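Local coordinates for methylmalonyl-CoA carboxyltransferase 5S subunit (Propionibacterium freudenreichii subsp. shermanii, PDB 1RQB), which transfers a carboxyl group from the biotin of the 1.3S subunit to pyruvate, forming oxaloacetate with the aid of a cobalt ion, at residues A[284-287]-A[288-291]; A[50-53]-A[54-58]; A[358-361]-A[362-365]. All blocks are in the same frame, centred on the assembly; numbering follows the deposited sequence.

Contact 1 (A[284-287]-A[288-291]); sequences DRLH and KIRD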
loop_
_atom_site.group_PDB
_atom_site.type_symbol
_atom_site.label_atom_id
_atom_site.label_comp_id
_atom_site.label_asym_id
_atom_site.label_seq_id
_atom_site.Cartn_x
_atom_site.Cartn_y
_atom_site.Cartn_z
ATOM N N ASP A 284 7.829 15.028 -13.599
ATOM C CA ASP A 284 7.921 14.489 -14.964
ATOM C C ASP A 284 8.996 13.401 -15.022
ATOM O O ASP A 284 8.818 12.385 -15.690
ATOM C CB ASP A 284 8.281 15.571 -15.975
ATOM C CG ASP A 284 8.284 15.036 -17.400
ATOM O OD1 ASP A 284 8.909 15.666 -18.283
ATOM O OD2 ASP A 284 7.649 13.978 -17.637
ATOM N N ARG A 285 10.116 13.613 -14.332
ATOM C CA ARG A 285 11.180 12.599 -14.326
ATOM C C ARG A 285 10.673 11.354 -13.597
ATOM O O ARG A 285 10.915 10.229 -14.029
ATOM C CB ARG A 285 12.448 13.115 -13.626
ATOM C CG ARG A 285 13.195 14.233 -14.356
ATOM C CD ARG A 285 13.761 13.781 -15.711
ATOM N NE ARG A 285 14.543 14.866 -16.298
ATOM C CZ ARG A 285 15.467 14.721 -17.241
ATOM N NH1 ARG A 285 15.754 13.527 -17.740
ATOM N NH2 ARG A 285 16.136 15.785 -17.668
ATOM N N LEU A 286 9.961 11.562 -12.494
ATOM C CA LEU A 286 9.429 10.431 -11.720
ATOM C C LEU A 286 8.482 9.600 -12.590
ATOM O O LEU A 286 8.477 8.372 -12.528
ATOM C CB LEU A 286 8.680 10.933 -10.475
ATOM C CG LEU A 286 9.499 11.690 -9.426
ATOM C CD1 LEU A 286 8.627 12.007 -8.211
ATOM C CD2 LEU A 286 10.683 10.833 -8.996
ATOM N N HIS A 287 7.669 10.273 -13.396
ATOM C CA HIS A 287 6.713 9.574 -14.266
ATOM C C HIS A 287 7.465 8.686 -15.263
ATOM O O HIS A 287 7.049 7.563 -15.547
ATOM C CB HIS A 287 5.863 10.599 -15.016
ATOM C CG HIS A 287 4.839 9.987 -15.917
ATOM N ND1 HIS A 287 3.682 9.409 -15.441
ATOM C CD2 HIS A 287 4.810 9.836 -17.261
ATOM C CE1 HIS A 287 2.983 8.930 -16.454
ATOM N NE2 HIS A 287 3.645 9.175 -17.570
ATOM N N LYS A 288 8.579 9.185 -15.789
ATOM C CA LYS A 288 9.369 8.413 -16.759
ATOM C C LYS A 288 10.011 7.201 -16.080
ATOM O O LYS A 288 10.082 6.118 -16.658
ATOM C CB LYS A 288 10.476 9.275 -17.385
ATOM C CG LYS A 288 9.979 10.467 -18.180
ATOM C CD LYS A 288 11.163 11.211 -18.791
ATOM C CE LYS A 288 10.726 12.474 -19.518
ATOM N NZ LYS A 288 9.660 12.220 -20.530
ATOM N N ILE A 289 10.500 7.386 -14.862
ATOM C CA ILE A 289 11.126 6.274 -14.132
ATOM C C ILE A 289 10.061 5.220 -13.824
ATOM O O ILE A 289 10.276 4.020 -13.987
ATOM C CB ILE A 289 11.755 6.788 -12.815
ATOM C CG1 ILE A 289 12.838 7.818 -13.144
ATOM C CG2 ILE A 289 12.350 5.621 -12.005
ATOM C CD1 ILE A 289 13.216 8.715 -11.961
ATOM N N ARG A 290 8.898 5.689 -13.384
ATOM C CA ARG A 290 7.795 4.781 -13.039
ATOM C C ARG A 290 7.422 3.909 -14.240
ATOM O O ARG A 290 7.313 2.690 -14.122
ATOM C CB ARG A 290 6.552 5.569 -12.627
ATOM C CG ARG A 290 5.418 4.654 -12.229
ATOM C CD ARG A 290 4.163 5.428 -11.908
ATOM N NE ARG A 290 3.544 5.988 -13.099
ATOM C CZ ARG A 290 2.611 5.355 -13.805
ATOM N NH1 ARG A 290 2.204 4.144 -13.426
ATOM N NH2 ARG A 290 2.074 5.934 -14.876
ATOM N N ASP A 291 7.209 4.550 -15.387
ATOM C CA ASP A 291 6.806 3.847 -16.613
ATOM C C ASP A 291 7.898 2.873 -17.054
ATOM O O ASP A 291 7.620 1.784 -17.555
ATOM C CB ASP A 291 6.501 4.860 -17.725
ATOM C CG ASP A 291 5.140 5.530 -17.539
ATOM O OD1 ASP A 291 4.426 5.159 -16.579
ATOM O OD2 ASP A 291 4.780 6.414 -18.348
#
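Arg290 N donates to Leu286 O at 2.8 Å, the shortest of four successive i to i+4 backbone bonds that run from Asp284 through Asp291. On the outer side of the coil the ring of His287 swings forward along the helix, with CG anti to the backbone N (chi1 -179°), and meets two side chains of the next turn. Asp291 CG sits 3.9 Å above one face, offset toward the rim, and Asp291 OD2 comes 3.1 Å from His287 NE2 at an angle too poor for a hydrogen bond. Arg290 brings NH2 within 3.5 Å of His287 CE1, the ring and guanidinium planes inclined at 50°. Asp291 OD1 also lies 3.0 Å from Arg290 NH2, well out of the guanidinium plane, so this salt bridge works by charge alone. Replacing Asp291 by an alanine removes the carboxylate and would probably leave the Arg290 guanidinium without this counter-charge and uncover part of the His287 ring face. One turn back, the Asp284 carboxylate and Lys288 NZ form a long salt bridge, OD2 to NZ 3.9 Å. Leu286 and Ile289 face inward, reaching helices 265-271 and 53-58 respectively: an amphipathic helix in the outer layer of a TIM barrel.

Contact 2 (A[50-53]-A[54-58]); sequences VGAC and ADIDA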
loop_
_atom_site.group_PDB
_atom_site.type_symbol
_atom_site.label_atom_id
_atom_site.label_comp_id
_atom_site.label_asym_id
_atom_site.label_seq_id
_atom_site.Cartn_x
_atom_site.Cartn_y
_atom_site.Cartn_z
ATOM N N VAL A 50 19.701 0.328 -16.516
ATOM C CA VAL A 50 20.461 1.442 -17.102
ATOM C C VAL A 50 19.587 2.455 -17.845
ATOM O O VAL A 50 19.892 3.646 -17.845
ATOM C CB VAL A 50 21.589 0.962 -18.052
ATOM C CG1 VAL A 50 22.645 0.207 -17.248
ATOM C CG2 VAL A 50 21.019 0.096 -19.169
ATOM N N GLY A 51 18.519 1.992 -18.480
ATOM C CA GLY A 51 17.655 2.899 -19.214
ATOM C C GLY A 51 16.954 3.972 -18.393
ATOM O O GLY A 51 16.440 4.939 -18.954
ATOM N N ALA A 52 16.943 3.833 -17.071
ATOM C CA ALA A 52 16.265 4.822 -16.221
ATOM C C ALA A 52 17.276 5.717 -15.499
ATOM O O ALA A 52 16.890 6.678 -14.836
ATOM C CB ALA A 52 15.389 4.098 -15.182
ATOM N N CYS A 53 18.564 5.424 -15.637
ATOM C CA CYS A 53 19.597 6.170 -14.901
ATOM C C CYS A 53 19.600 7.669 -15.211
ATOM O O CYS A 53 19.734 8.485 -14.301
ATOM C CB CYS A 53 20.975 5.565 -15.157
ATOM S SG CYS A 53 21.247 4.027 -14.229
ATOM N N ALA A 54 19.461 8.046 -16.475
ATOM C CA ALA A 54 19.479 9.477 -16.812
ATOM C C ALA A 54 18.338 10.200 -16.092
ATOM O O ALA A 54 18.528 11.279 -15.534
ATOM C CB ALA A 54 19.361 9.670 -18.333
ATOM N N ASP A 55 17.146 9.605 -16.092
ATOM C CA ASP A 55 16.003 10.247 -15.428
ATOM C C ASP A 55 16.183 10.244 -13.909
ATOM O O ASP A 55 15.849 11.223 -13.242
ATOM C CB ASP A 55 14.706 9.560 -15.826
ATOM C CG ASP A 55 14.330 9.857 -17.269
ATOM O OD1 ASP A 55 14.385 11.049 -17.655
ATOM O OD2 ASP A 55 13.985 8.912 -18.007
ATOM N N ILE A 56 16.707 9.154 -13.357
ATOM C CA ILE A 56 16.929 9.085 -11.906
ATOM C C ILE A 56 17.908 10.186 -11.488
ATOM O O ILE A 56 17.697 10.888 -10.501
ATOM C CB ILE A 56 17.497 7.692 -11.505
ATOM C CG1 ILE A 56 16.376 6.651 -11.610
ATOM C CG2 ILE A 56 18.081 7.729 -10.086
ATOM C CD1 ILE A 56 16.810 5.202 -11.353
ATOM N N ASP A 57 18.960 10.352 -12.286
ATOM C CA ASP A 57 20.016 11.342 -12.029
ATOM C C ASP A 57 19.473 12.772 -12.047
ATOM O O ASP A 57 20.030 13.649 -11.388
ATOM C CB ASP A 57 21.130 11.215 -13.087
ATOM C CG ASP A 57 22.289 12.174 -12.836
ATOM O OD1 ASP A 57 23.095 11.929 -11.907
ATOM O OD2 ASP A 57 22.385 13.183 -13.559
ATOM N N ALA A 58 18.396 13.036 -12.779
ATOM C CA ALA A 58 17.878 14.411 -12.858
ATOM C C ALA A 58 16.581 14.587 -12.063
ATOM O O ALA A 58 15.959 15.646 -12.131
ATOM C CB ALA A 58 17.622 14.784 -14.314
HETATM O O HOH W 1 19.672 6.203 -18.769
HETATM O O HOH W 2 16.495 7.711 -18.208
#
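Ile56 reaches back over Ala52, one turn earlier in the coil. Its CB lies 3.5 Å from Ala52 O, the same oxygen that accepts the Ile56 N-H at 2.9 Å. Ile56 CG1 stands anti to the carbonyl carbon (chi1 -73°), which brings it still closer, 3.3 Å from Ala52 O. The extended second torsion then carries CD1 on toward the alanine methyl, Ile56 CD1 to Ala52 CB 4.2 Å. Beyond these two segments the isoleucine packs on Val31 and Leu32 of helix 31-39 and on Met94, while Ala52 touches His292 and Phe293 of helix 283-296.

The next rung is Asp57 N to Cys53 O, a sound helical bond. Asp57 CB stays beside that oxygen, but the carboxylate leads off to Ser97 and Asn96. Before Ala52 water takes the place of direct i to i+4 bonds. One water donates to Val50 O at 2.7 Å and accepts from Ala54 N. A second lies between Gly51 O and Asp55 N, 2.9 Å from each of the two atoms, with a weak further link to Asp55 OD2. The other carboxylate oxygen of Asp55 is taken by a salt bridge to Arg285.

The chemistry divides round the helix: the Ala52 methyl, the Ile56 side chain and Cys53 are buried, the cysteine against Phe90, Leu93 and Met94, while water serves the backbone on another side. The two waters stand in for the 50 to 54 and 51 to 55 rungs, although Cys53 N still bonds Val50 O directly, and so extend the ladder of helix 53-58 backward onto the loop.

Contact 3 (A[358-361]-A[362-365]); sequences LVTP and SSQI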
loop_
_atom_site.group_PDB
_atom_site.type_symbol
_atom_site.label_atom_id
_atom_site.label_comp_id
_atom_site.label_asym_id
_atom_site.label_seq_id
_atom_site.Cartn_x
_atom_site.Cartn_y
_atom_site.Cartn_z
ATOM N N LEU A 358 15.456 -8.812 14.885
ATOM C CA LEU A 358 15.304 -10.020 14.060
ATOM C C LEU A 358 15.454 -9.699 12.572
ATOM O O LEU A 358 14.507 -9.774 11.792
ATOM C CB LEU A 358 13.966 -10.707 14.337
ATOM C CG LEU A 358 13.866 -11.325 15.738
ATOM C CD1 LEU A 358 12.555 -12.057 15.863
ATOM C CD2 LEU A 358 15.027 -12.292 15.986
ATOM N N VAL A 359 16.671 -9.342 12.195
ATOM C CA VAL A 359 16.990 -9.042 10.793
ATOM C C VAL A 359 18.044 -10.056 10.346
ATOM O O VAL A 359 18.682 -10.699 11.178
ATOM C CB VAL A 359 17.569 -7.627 10.642
ATOM C CG1 VAL A 359 16.568 -6.617 11.128
ATOM C CG2 VAL A 359 18.863 -7.499 11.434
ATOM N N THR A 360 18.213 -10.211 9.042
ATOM C CA THR A 360 19.229 -11.152 8.546
ATOM C C THR A 360 20.592 -10.694 9.066
ATOM O O THR A 360 20.904 -9.505 9.035
ATOM C CB THR A 360 19.264 -11.169 7.013
ATOM O OG1 THR A 360 17.973 -11.540 6.517
ATOM C CG2 THR A 360 20.304 -12.165 6.518
ATOM N N PRO A 361 21.429 -11.633 9.536
ATOM C CA PRO A 361 21.242 -13.087 9.633
ATOM C C PRO A 361 20.698 -13.593 10.971
ATOM O O PRO A 361 20.440 -14.785 11.136
ATOM C CB PRO A 361 22.647 -13.606 9.387
ATOM C CG PRO A 361 23.464 -12.612 10.165
ATOM C CD PRO A 361 22.841 -11.279 9.782
ATOM N N SER A 362 20.522 -12.689 11.926
ATOM C CA SER A 362 20.045 -13.065 13.265
ATOM C C SER A 362 18.716 -13.820 13.194
ATOM O O SER A 362 18.509 -14.779 13.935
ATOM C CB SER A 362 19.876 -11.823 14.139
ATOM O OG SER A 362 21.112 -11.156 14.315
ATOM N N SER A 363 17.819 -13.391 12.312
ATOM C CA SER A 363 16.497 -14.023 12.190
ATOM C C SER A 363 16.611 -15.498 11.792
ATOM O O SER A 363 16.010 -16.364 12.425
ATOM C CB SER A 363 15.643 -13.270 11.168
ATOM O OG SER A 363 16.343 -13.116 9.949
ATOM N N GLN A 364 17.359 -15.797 10.736
ATOM C CA GLN A 364 17.493 -17.198 10.310
ATOM C C GLN A 364 18.115 -18.022 11.439
ATOM O O GLN A 364 17.705 -19.151 11.702
ATOM C CB GLN A 364 18.364 -17.315 9.049
ATOM C CG GLN A 364 17.791 -16.656 7.793
ATOM C CD GLN A 364 18.396 -15.290 7.490
ATOM O OE1 GLN A 364 18.165 -14.315 8.205
ATOM N NE2 GLN A 364 19.180 -15.218 6.418
ATOM N N ILE A 365 19.093 -17.437 12.120
ATOM C CA ILE A 365 19.798 -18.133 13.206
ATOM C C ILE A 365 18.846 -18.453 14.359
ATOM O O ILE A 365 18.819 -19.579 14.851
ATOM C CB ILE A 365 20.972 -17.287 13.735
ATOM C CG1 ILE A 365 21.986 -17.052 12.611
ATOM C CG2 ILE A 365 21.643 -17.997 14.900
ATOM C CD1 ILE A 365 23.131 -16.134 13.001
#
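Thr360 and Gln364 meet where a loop with a cis peptide bond before Pro361 runs into the first turn of helix 362-376, in the conserved carboxylase domain. Gln364 leaves the helix with CG anti to its carbonyl carbon and then bends sharply at the second torsion (chi2 100°, away from the usual staggered values), which folds the amide back over Thr360. There Gln364 OE1 accepts from two hydroxyls: from Ser363 OG at 2.8 Å and, weakly, from Thr360 OG1 at 3.3 Å. The two donors hold the amide oxygen in place, while the other end of the amide lies against the threonine methyl, Gln364 NE2 to Thr360 CG2 3.3 Å.

With chi1 at 52°, Ser363 OG sits between the backbone N and the carbonyl carbon, from where it reaches the glutamine oxygen. That same rotation sets OG close beside the backbone of Val359 and Thr360. The Ser363 N-H turns to Val359 O, N to O 3.0 Å, approaching from above the carbonyl plane, 55° out of it, so this bond is bent at the acceptor. Ile365 N to Pro361 O, two residues on, is much straighter there.

The loop lies near the active site: the Thr360 side chain is about 7 Å from that of Gln37, a substrate-binding residue, and the Val359 side chain about 9 Å from the cobalt ion. On the other flank Ile365 packs on helix 384-390, its CD1 reaching the proline ring 4.4 Å from Pro361 CB and its CG1 resting just 3.1 Å from Pro361 O.

From the N terminus, contact 2 comes first and winds the loop after helix 31-39 into helix 53-58. Contact 1 follows much later, within helix 283-296, and contact 3 last, where a loop enters helix 362-376. Each is a local turn, so the three stand in series and neither nest nor cross. Contacts 1 and 2 nevertheless meet in space, their centres about 10 Å apart: Arg285 NH1 binds Asp55 OD1 at 2.8 Å, and Ile289 packs on the same aspartate, joining two helices of the barrel's outer layer that are distant in sequence. Contact 3 lies across the chain's centre, about 35 Å from contact 1 and about 34 Å from contact 2 between centres, in the carboxylase domain.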